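Local atomic coordinates of leucine aminopeptidase 2 (Saccharomyces cerevisiae, PDB entry 2XQ0), a protein that cleaves amino acids from the N-termini of short peptides, mainly di- and tripeptides, as a zinc aminopeptidase, and shows low epoxide hydrolase activity. Residues E492-E497 / S540-D545; K252-Y257 / V328-R333; N473-A478 / L515-Q520. All coordinates share one frame; numbering follows the deposited sequence.

Contact 1: E492-E497 / S540-D545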
loop_
_atom_site.group_PDB
_atom_site.type_symbol
_atom_site.label_atom_id
_atom_site.label_comp_id
_atom_site.label_asym_id
_atom_site.label_seq_id
_atom_site.Cartn_x
_atom_site.Cartn_y
_atom_site.Cartn_z
ATOM N N GLU A 492 34.650 -9.403 26.544
ATOM C CA GLU A 492 35.247 -8.360 27.358
ATOM C C GLU A 492 35.843 -7.266 26.478
ATOM O O GLU A 492 35.663 -6.081 26.755
ATOM C CB GLU A 492 36.312 -8.965 28.276
ATOM C CG GLU A 492 37.476 -8.053 28.588
ATOM C CD GLU A 492 38.650 -8.813 29.167
ATOM O OE1 GLU A 492 38.474 -10.003 29.503
ATOM O OE2 GLU A 492 39.746 -8.226 29.283
ATOM N N ASP A 493 36.554 -7.667 25.423
ATOM C CA ASP A 493 37.157 -6.717 24.484
ATOM C C ASP A 493 36.056 -5.837 23.901
ATOM O O ASP A 493 36.158 -4.609 23.866
ATOM C CB ASP A 493 37.896 -7.455 23.350
ATOM C CG ASP A 493 39.227 -8.077 23.803
ATOM O OD1 ASP A 493 39.802 -7.599 24.805
ATOM O OD2 ASP A 493 39.706 -9.040 23.151
ATOM N N PHE A 494 34.983 -6.481 23.467
ATOM C CA PHE A 494 33.891 -5.772 22.828
ATOM C C PHE A 494 33.227 -4.744 23.745
ATOM O O PHE A 494 32.893 -3.643 23.311
ATOM C CB PHE A 494 32.875 -6.764 22.264
ATOM C CG PHE A 494 33.317 -7.402 20.978
ATOM C CD1 PHE A 494 33.908 -8.650 20.974
ATOM C CD2 PHE A 494 33.161 -6.739 19.774
ATOM C CE1 PHE A 494 34.318 -9.231 19.793
ATOM C CE2 PHE A 494 33.573 -7.319 18.590
ATOM C CZ PHE A 494 34.149 -8.561 18.600
ATOM N N ARG A 495 33.045 -5.100 25.012
ATOM C CA ARG A 495 32.406 -4.193 25.964
ATOM C C ARG A 495 33.267 -2.960 26.217
ATOM O O ARG A 495 32.756 -1.902 26.577
ATOM C CB ARG A 495 32.107 -4.905 27.286
ATOM C CG ARG A 495 31.101 -6.026 27.168
ATOM C CD ARG A 495 30.190 -6.057 28.377
ATOM N NE ARG A 495 29.543 -7.354 28.543
ATOM C CZ ARG A 495 30.038 -8.343 29.281
ATOM N NH1 ARG A 495 31.188 -8.181 29.924
ATOM N NH2 ARG A 495 29.385 -9.493 29.379
ATOM N N SER A 496 34.576 -3.105 26.032
ATOM C CA SER A 496 35.487 -1.968 26.156
ATOM C C SER A 496 35.371 -1.012 24.974
ATOM O O SER A 496 35.548 0.189 25.134
ATOM C CB SER A 496 36.931 -2.438 26.320
ATOM O OG SER A 496 37.093 -3.110 27.557
ATOM N N GLU A 497 35.064 -1.542 23.793
ATOM C CA GLU A 497 34.881 -0.706 22.602
ATOM C C GLU A 497 33.449 -0.183 22.471
ATOM O O GLU A 497 33.216 0.961 22.055
ATOM C CB GLU A 497 35.248 -1.494 21.337
ATOM C CG GLU A 497 36.602 -1.144 20.747
ATOM C CD GLU A 497 36.643 0.256 20.153
ATOM O OE1 GLU A 497 36.790 1.228 20.918
ATOM O OE2 GLU A 497 36.526 0.386 18.917
ATOM N N SER A 540 28.900 -11.148 17.252
ATOM C CA SER A 540 27.482 -11.059 16.950
ATOM C C SER A 540 26.671 -11.234 18.234
ATOM O O SER A 540 25.679 -10.540 18.456
ATOM C CB SER A 540 27.085 -12.075 15.879
ATOM O OG SER A 540 27.431 -13.378 16.284
ATOM N N ARG A 541 27.117 -12.145 19.087
ATOM C CA ARG A 541 26.528 -12.316 20.417
ATOM C C ARG A 541 26.737 -11.092 21.326
ATOM O O ARG A 541 25.825 -10.694 22.055
ATOM C CB ARG A 541 27.054 -13.599 21.086
ATOM C CG ARG A 541 26.565 -14.875 20.413
ATOM C CD ARG A 541 27.121 -16.128 21.071
ATOM N NE ARG A 541 26.328 -17.316 20.748
ATOM C CZ ARG A 541 26.550 -18.113 19.706
ATOM N NH1 ARG A 541 27.546 -17.860 18.870
ATOM N NH2 ARG A 541 25.774 -19.168 19.500
ATOM N N ALA A 542 27.931 -10.499 21.280
ATOM C CA ALA A 542 28.216 -9.273 22.031
ATOM C C ALA A 542 27.319 -8.119 21.571
ATOM O O ALA A 542 26.818 -7.349 22.391
ATOM C CB ALA A 542 29.687 -8.885 21.901
ATOM N N LEU A 543 27.137 -8.008 20.254
ATOM C CA LEU A 543 26.237 -7.017 19.655
ATOM C C LEU A 543 24.889 -7.066 20.371
ATOM O O LEU A 543 24.447 -6.092 20.983
ATOM C CB LEU A 543 26.037 -7.333 18.162
ATOM C CG LEU A 543 25.373 -6.344 17.187
ATOM C CD1 LEU A 543 24.098 -5.723 17.741
ATOM C CD2 LEU A 543 26.341 -5.268 16.720
ATOM N N LEU A 544 24.252 -8.227 20.294
ATOM C CA LEU A 544 22.915 -8.425 20.847
ATOM C C LEU A 544 22.879 -8.141 22.343
ATOM O O LEU A 544 21.905 -7.582 22.853
ATOM C CB LEU A 544 22.438 -9.851 20.573
ATOM C CG LEU A 544 21.996 -10.202 19.150
ATOM C CD1 LEU A 544 23.021 -9.796 18.110
ATOM C CD2 LEU A 544 21.715 -11.692 19.057
ATOM N N ASP A 545 23.946 -8.533 23.039
ATOM C CA ASP A 545 24.054 -8.300 24.476
ATOM C C ASP A 545 24.130 -6.811 24.829
ATOM O O ASP A 545 23.286 -6.292 25.561
ATOM C CB ASP A 545 25.275 -9.030 25.037
ATOM C CG ASP A 545 25.560 -8.661 26.474
ATOM O OD1 ASP A 545 24.589 -8.432 27.227
ATOM O OD2 ASP A 545 26.755 -8.600 26.848
#
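Arg495 reaches across to Asp545, and its neighbour Phe494 rests on Ala542, one turn earlier than Asp545 in the second helix. These two pairs join helix 491-497 to helix 537-546 in the helical C-terminal part of the enzyme. The apolar pair is the closer in backbone terms: the CA atoms of Phe494 and Ala542 are 6.7 Å apart. Phe494 CB meets Ala542 CB at 3.8 Å, so the touch is made by the root of the side chain more than by its ring. Ring atom CG follows at 4.0 Å from the same Ala542 CB, which approaches the ring obliquely. The small side chain of Ala542 is consistent with this close backbone approach. Leu488, in the loop before helix 491-497, also packs on Phe494.

The polar pair lies nearer the surface. The Arg495 chain bends at chi2, and this brings the guanidinium over to the second helix. Asp545 holds its CG anti to the backbone N (chi1 171°), with OD2 turned to the arginine. Arg495 NE points at Asp545 OD2 over 3.5 Å, a weak but fairly straight hydrogen bond with an N-H...O angle of 163°. OD2 sits in the guanidinium plane, at its edge. The carboxylate plane is turned 83° from the guanidinium plane, so the two groups do not form the flat, two-pronged pairing often made by arginine and a carboxylate. The NH2 of Arg495 stays 3.8 Å from the same oxygen. The chemistry implies a small apolar touch flanked by a long salt bridge, whose attraction is probably softened by solvent because Arg495 is exposed.

Contact 2: K252-Y257 / V328-R333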
loop_
_atom_site.group_PDB
_atom_site.type_symbol
_atom_site.label_atom_id
_atom_site.label_comp_id
_atom_site.label_asym_id
_atom_site.label_seq_id
_atom_site.Cartn_x
_atom_site.Cartn_y
_atom_site.Cartn_z
ATOM N N LYS A 252 -2.078 22.261 5.227
ATOM C CA LYS A 252 -1.319 23.486 5.001
ATOM C C LYS A 252 -0.504 23.374 3.722
ATOM O O LYS A 252 -0.372 24.342 2.982
ATOM C CB LYS A 252 -0.397 23.779 6.196
ATOM C CG LYS A 252 0.477 25.008 6.001
ATOM C CD LYS A 252 1.230 25.409 7.270
ATOM C CE LYS A 252 1.928 26.761 7.070
ATOM N NZ LYS A 252 3.029 26.974 8.049
ATOM N N ILE A 253 0.054 22.195 3.466
ATOM C CA ILE A 253 0.858 21.999 2.260
ATOM C C ILE A 253 -0.049 22.023 1.031
ATOM O O ILE A 253 0.256 22.674 0.024
ATOM C CB ILE A 253 1.657 20.674 2.315
ATOM C CG1 ILE A 253 2.758 20.750 3.384
ATOM C CG2 ILE A 253 2.242 20.347 0.947
ATOM C CD1 ILE A 253 3.105 19.397 4.022
ATOM N N ILE A 254 -1.182 21.335 1.126
ATOM C CA ILE A 254 -2.112 21.250 -0.002
ATOM C C ILE A 254 -3.309 22.166 0.239
ATOM O O ILE A 254 -3.204 23.376 0.075
ATOM C CB ILE A 254 -2.539 19.797 -0.245
ATOM C CG1 ILE A 254 -1.324 18.877 -0.103
ATOM C CG2 ILE A 254 -3.176 19.623 -1.636
ATOM C CD1 ILE A 254 -1.667 17.391 -0.226
ATOM N N PHE A 255 -4.443 21.598 0.624
ATOM C CA PHE A 255 -5.591 22.404 1.028
ATOM C C PHE A 255 -6.537 21.574 1.900
ATOM O O PHE A 255 -6.295 20.403 2.121
ATOM C CB PHE A 255 -6.316 23.004 -0.186
ATOM C CG PHE A 255 -6.627 22.016 -1.269
ATOM C CD1 PHE A 255 -6.080 22.161 -2.546
ATOM C CD2 PHE A 255 -7.497 20.961 -1.037
ATOM C CE1 PHE A 255 -6.379 21.257 -3.559
ATOM C CE2 PHE A 255 -7.795 20.046 -2.052
ATOM C CZ PHE A 255 -7.233 20.196 -3.312
ATOM N N GLU A 256 -7.616 22.189 2.370
ATOM C CA GLU A 256 -8.518 21.542 3.318
ATOM C C GLU A 256 -8.859 20.109 2.926
ATOM O O GLU A 256 -9.054 19.794 1.748
ATOM C CB GLU A 256 -9.808 22.349 3.502
ATOM C CG GLU A 256 -10.639 21.897 4.693
ATOM C CD GLU A 256 -12.085 22.391 4.655
ATOM O OE1 GLU A 256 -12.704 22.372 3.565
ATOM O OE2 GLU A 256 -12.606 22.778 5.727
ATOM N N TYR A 257 -8.917 19.254 3.935
ATOM C CA TYR A 257 -9.257 17.842 3.757
ATOM C C TYR A 257 -10.769 17.823 3.620
ATOM O O TYR A 257 -11.464 18.328 4.481
ATOM C CB TYR A 257 -8.802 17.091 5.014
ATOM C CG TYR A 257 -9.221 15.641 5.162
ATOM C CD1 TYR A 257 -8.498 14.620 4.551
ATOM C CD2 TYR A 257 -10.305 15.291 5.968
ATOM C CE1 TYR A 257 -8.863 13.276 4.715
ATOM C CE2 TYR A 257 -10.681 13.957 6.136
ATOM C CZ TYR A 257 -9.952 12.959 5.515
ATOM O OH TYR A 257 -10.315 11.637 5.696
ATOM N N VAL A 328 4.171 9.290 -1.884
ATOM C CA VAL A 328 5.451 9.195 -1.200
ATOM C C VAL A 328 6.044 10.605 -1.098
ATOM O O VAL A 328 6.611 10.976 -0.066
ATOM C CB VAL A 328 6.437 8.205 -1.923
ATOM C CG1 VAL A 328 7.832 8.242 -1.268
ATOM C CG2 VAL A 328 5.901 6.753 -1.886
ATOM N N TYR A 329 5.895 11.388 -2.170
ATOM C CA TYR A 329 6.350 12.784 -2.173
ATOM C C TYR A 329 5.636 13.582 -1.083
ATOM O O TYR A 329 6.269 14.212 -0.208
ATOM C CB TYR A 329 6.191 13.450 -3.568
ATOM C CG TYR A 329 6.570 14.915 -3.517
ATOM C CD1 TYR A 329 7.903 15.313 -3.572
ATOM C CD2 TYR A 329 5.602 15.888 -3.339
ATOM C CE1 TYR A 329 8.254 16.650 -3.475
ATOM C CE2 TYR A 329 5.940 17.200 -3.233
ATOM C CZ TYR A 329 7.266 17.578 -3.292
ATOM O OH TYR A 329 7.597 18.901 -3.182
ATOM N N LEU A 330 4.312 13.534 -1.103
ATOM C CA LEU A 330 3.529 14.252 -0.099
ATOM C C LEU A 330 3.798 13.799 1.348
ATOM O O LEU A 330 3.951 14.623 2.227
ATOM C CB LEU A 330 2.034 14.178 -0.421
ATOM C CG LEU A 330 1.656 14.927 -1.704
ATOM C CD1 LEU A 330 0.200 14.628 -2.107
ATOM C CD2 LEU A 330 1.904 16.442 -1.556
ATOM N N GLU A 331 3.857 12.489 1.569
ATOM C CA GLU A 331 4.191 11.889 2.861
ATOM C C GLU A 331 5.482 12.492 3.408
ATOM O O GLU A 331 5.551 12.915 4.561
ATOM C CB GLU A 331 4.384 10.379 2.666
ATOM C CG GLU A 331 4.950 9.597 3.858
ATOM C CD GLU A 331 5.355 8.168 3.466
ATOM O OE1 GLU A 331 5.173 7.769 2.280
ATOM O OE2 GLU A 331 5.861 7.440 4.351
ATOM N N ARG A 332 6.513 12.522 2.567
ATOM C CA ARG A 332 7.801 13.065 2.958
ATOM C C ARG A 332 7.772 14.584 3.176
ATOM O O ARG A 332 8.501 15.084 4.014
ATOM C CB ARG A 332 8.916 12.601 2.033
ATOM C CG ARG A 332 9.159 11.095 2.181
ATOM C CD ARG A 332 10.226 10.569 1.276
ATOM N NE ARG A 332 10.348 9.133 1.486
ATOM C CZ ARG A 332 10.739 8.262 0.564
ATOM N NH1 ARG A 332 11.057 8.672 -0.662
ATOM N NH2 ARG A 332 10.790 6.978 0.865
ATOM N N ARG A 333 6.908 15.308 2.474
ATOM C CA ARG A 333 6.690 16.727 2.814
ATOM C C ARG A 333 6.065 16.880 4.230
ATOM O O ARG A 333 6.424 17.782 4.999
ATOM C CB ARG A 333 5.811 17.405 1.753
ATOM C CG ARG A 333 6.496 17.619 0.394
ATOM C CD ARG A 333 7.642 18.657 0.459
ATOM N NE ARG A 333 7.165 19.919 1.029
ATOM C CZ ARG A 333 6.532 20.855 0.329
ATOM N NH1 ARG A 333 6.312 20.698 -0.974
ATOM N NH2 ARG A 333 6.116 21.951 0.932
#
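Ile253 and Ile254 pack against Arg333 and Leu330 inside the thermolysin-like catalytic domain of this M1 peptidase. Helix 243-253 ends here, and Ile254 is the first residue to leave helical geometry. The partner, helix 321-339, also carries the zinc ligand Glu324.

The purely apolar pair is Ile254 with Leu330. The two side chains cross at about a right angle. Ile254 CD1 lies 3.8 Å from Leu330 CD1 and nearly as close to CD2, so one methyl meets both prongs of the leucine fork. Ile254 CG1 is anti to its carbonyl carbon (chi1 -42°), and the extended chi2 carries CD1 across to the leucine. Trp307 and Ala304 of helix 297-311, the helix of the zinc-binding histidines, cover Ile254 and Leu330 respectively.

Ile253 makes mixed contacts. Its CD1 touches the Arg333 backbone O at 3.8 Å and lies alongside CB of the same residue. Its other branch, CG2, lies over one face of the Arg333 guanidinium, 4.1 Å above the plane and offset toward the rim.

The polar contacts fix that guanidinium. Arg333 bends at chi2 and chi3 and folds back along its own helix. Its NH1 forms a salt bridge with Asp411 of helix 407-420. A leucine in place of Arg333 would probably leave Asp411 without its charged mate and Ile253 CG2 without the flat group beneath it. Within the helix, Arg333 NH1 donates to Tyr329 OH at 3.1 Å, with the hydroxyl oxygen only 14° out of the guanidinium plane.

Contact 3: N473-A478 / L515-Q520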
loop_
_atom_site.group_PDB
_atom_site.type_symbol
_atom_site.label_atom_id
_atom_site.label_comp_id
_atom_site.label_asym_id
_atom_site.label_seq_id
_atom_site.Cartn_x
_atom_site.Cartn_y
_atom_site.Cartn_z
ATOM N N ASN A 473 25.982 8.830 11.452
ATOM C CA ASN A 473 26.221 8.131 12.712
ATOM C C ASN A 473 25.976 6.621 12.575
ATOM O O ASN A 473 26.754 5.793 13.071
ATOM C CB ASN A 473 25.272 8.713 13.750
ATOM C CG ASN A 473 23.948 9.172 13.125
ATOM O OD1 ASN A 473 23.111 8.348 12.738
ATOM N ND2 ASN A 473 23.767 10.488 13.004
ATOM N N VAL A 474 24.905 6.269 11.870
ATOM C CA VAL A 474 24.542 4.872 11.663
ATOM C C VAL A 474 25.583 4.161 10.837
ATOM O O VAL A 474 26.084 3.103 11.218
ATOM C CB VAL A 474 23.192 4.770 10.946
ATOM C CG1 VAL A 474 22.889 3.330 10.577
ATOM C CG2 VAL A 474 22.094 5.356 11.836
ATOM N N TYR A 475 25.920 4.754 9.700
ATOM C CA TYR A 475 26.952 4.200 8.836
ATOM C C TYR A 475 28.289 4.058 9.564
ATOM O O TYR A 475 28.960 3.033 9.445
ATOM C CB TYR A 475 27.110 5.068 7.584
ATOM C CG TYR A 475 25.927 4.985 6.638
ATOM C CD1 TYR A 475 25.299 3.778 6.392
ATOM C CD2 TYR A 475 25.450 6.115 5.985
ATOM C CE1 TYR A 475 24.217 3.697 5.520
ATOM C CE2 TYR A 475 24.371 6.043 5.113
ATOM C CZ TYR A 475 23.761 4.836 4.884
ATOM O OH TYR A 475 22.689 4.762 4.012
ATOM N N GLN A 476 28.690 5.080 10.309
ATOM C CA GLN A 476 29.933 4.982 11.074
ATOM C C GLN A 476 29.973 3.781 12.020
ATOM O O GLN A 476 30.963 3.063 12.059
ATOM C CB GLN A 476 30.217 6.265 11.840
ATOM C CG GLN A 476 30.528 7.435 10.933
ATOM C CD GLN A 476 30.711 8.720 11.703
ATOM O OE1 GLN A 476 31.149 8.708 12.856
ATOM N NE2 GLN A 476 30.379 9.842 11.071
ATOM N N LEU A 477 28.905 3.568 12.777
ATOM C CA LEU A 477 28.873 2.468 13.729
ATOM C C LEU A 477 28.936 1.122 13.030
ATOM O O LEU A 477 29.712 0.256 13.434
ATOM C CB LEU A 477 27.630 2.531 14.617
ATOM C CG LEU A 477 27.589 1.515 15.762
ATOM C CD1 LEU A 477 28.748 1.773 16.735
ATOM C CD2 LEU A 477 26.256 1.586 16.485
ATOM N N ALA A 478 28.113 0.923 12.000
ATOM C CA ALA A 478 28.137 -0.350 11.281
ATOM C C ALA A 478 29.543 -0.636 10.759
ATOM O O ALA A 478 30.054 -1.746 10.901
ATOM C CB ALA A 478 27.110 -0.373 10.142
ATOM N N LEU A 515 21.005 -2.134 11.524
ATOM C CA LEU A 515 20.954 -3.597 11.397
ATOM C C LEU A 515 20.997 -4.015 9.938
ATOM O O LEU A 515 21.590 -5.035 9.593
ATOM C CB LEU A 515 19.696 -4.173 12.060
ATOM C CG LEU A 515 19.609 -4.054 13.589
ATOM C CD1 LEU A 515 18.186 -4.259 14.074
ATOM C CD2 LEU A 515 20.562 -5.030 14.262
ATOM N N GLU A 516 20.357 -3.225 9.083
ATOM C CA GLU A 516 20.447 -3.436 7.640
ATOM C C GLU A 516 21.908 -3.331 7.181
ATOM O O GLU A 516 22.459 -4.298 6.633
ATOM C CB GLU A 516 19.527 -2.453 6.892
ATOM C CG GLU A 516 19.619 -2.480 5.375
ATOM C CD GLU A 516 19.143 -3.792 4.764
ATOM O OE1 GLU A 516 19.115 -4.822 5.476
ATOM O OE2 GLU A 516 18.795 -3.795 3.561
ATOM N N THR A 517 22.535 -2.178 7.432
ATOM C CA THR A 517 23.933 -1.928 7.047
ATOM C C THR A 517 24.886 -3.040 7.514
ATOM O O THR A 517 25.805 -3.417 6.797
ATOM C CB THR A 517 24.424 -0.538 7.550
ATOM O OG1 THR A 517 23.519 0.488 7.107
ATOM C CG2 THR A 517 25.835 -0.224 7.041
ATOM N N LEU A 518 24.654 -3.580 8.706
ATOM C CA LEU A 518 25.466 -4.681 9.218
ATOM C C LEU A 518 25.393 -5.945 8.363
ATOM O O LEU A 518 26.407 -6.616 8.153
ATOM C CB LEU A 518 25.064 -5.034 10.648
ATOM C CG LEU A 518 25.473 -4.038 11.725
ATOM C CD1 LEU A 518 24.860 -4.452 13.053
ATOM C CD2 LEU A 518 26.995 -3.938 11.821
ATOM N N THR A 519 24.196 -6.300 7.901
ATOM C CA THR A 519 24.055 -7.464 7.027
ATOM C C THR A 519 24.617 -7.157 5.633
ATOM O O THR A 519 25.011 -8.062 4.898
ATOM C CB THR A 519 22.592 -7.951 6.924
ATOM O OG1 THR A 519 21.807 -6.978 6.227
ATOM C CG2 THR A 519 22.001 -8.191 8.322
ATOM N N GLN A 520 24.655 -5.874 5.285
ATOM C CA GLN A 520 25.403 -5.407 4.122
ATOM C C GLN A 520 26.891 -5.364 4.472
ATOM O O GLN A 520 27.726 -4.936 3.669
ATOM C CB GLN A 520 24.935 -4.011 3.723
ATOM C CG GLN A 520 23.465 -3.927 3.371
ATOM C CD GLN A 520 23.216 -4.214 1.911
ATOM O OE1 GLN A 520 24.061 -3.931 1.063
ATOM N NE2 GLN A 520 22.050 -4.775 1.605
#
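The Tyr475 ring meets Thr517 with its edge: Thr517 OG1 lies near the ring plane, 3.6 Å from Tyr475 CE1. This is the flat group of a helix-helix contact in the helical C-terminal part of the enzyme, between helix 469-484 and helix 508-519. Outside the pair, His523 stacks on the tyrosine ring. The Tyr475 and Thr517 side chains cross at about a right angle. Although Tyr475 leaves its backbone pointing away from the second helix, the ring swings back, with CG anti to the carbonyl carbon (chi1 -70°). OG1 gives no hydrogen bond to the ring; its partner is Leu513 O, one turn earlier in its own helix. That bond satisfies the buried hydroxyl.

The two short helical segments run in broadly the same direction, with a crossing angle of -40° and axes 9.1 Å apart at closest approach. The backbones come nearest at Ala478 and Leu518, with CA atoms 5.5 Å apart; the small side chain of Ala478 probably permits this. The Thr517 methyl is anti to the backbone N, and this places CG2 against Ala478. Leu518 adds to the apolar patch. Its CD2 comes within 3.8 Å of Ala478 CA and 3.9 Å of Ala478 CB, so it covers both backbone and side chain of the alanine. Val474 and Leu477 extend the same helix face onto Phe514, one turn earlier in helix 508-519. The tightest spot is methyl on methyl: Ala478 CB and Thr517 CG2 stand 3.4 Å apart, closer than usual for two carbons.

Contact 2 comes first along the chain and closes before the others open. It lies in the catalytic M1 domain, with the Leu330 side chain about 10 Å from the zinc. Contacts 1 and 3 belong to the helical C-terminal part, away from the annotated sites. Their segments alternate: 473-478, 492-497, 515-520, then 540-545. The centres of contacts 1 and 3 are about 16 Å apart, and the two touch where Leu543 packs on Leu518. Contact 2 lies about 44 Å from contact 1 and 31 Å from contact 3, between centres. Contacts 1 and 3 thus form one continuous helical packing, separate from the packing near the zinc site.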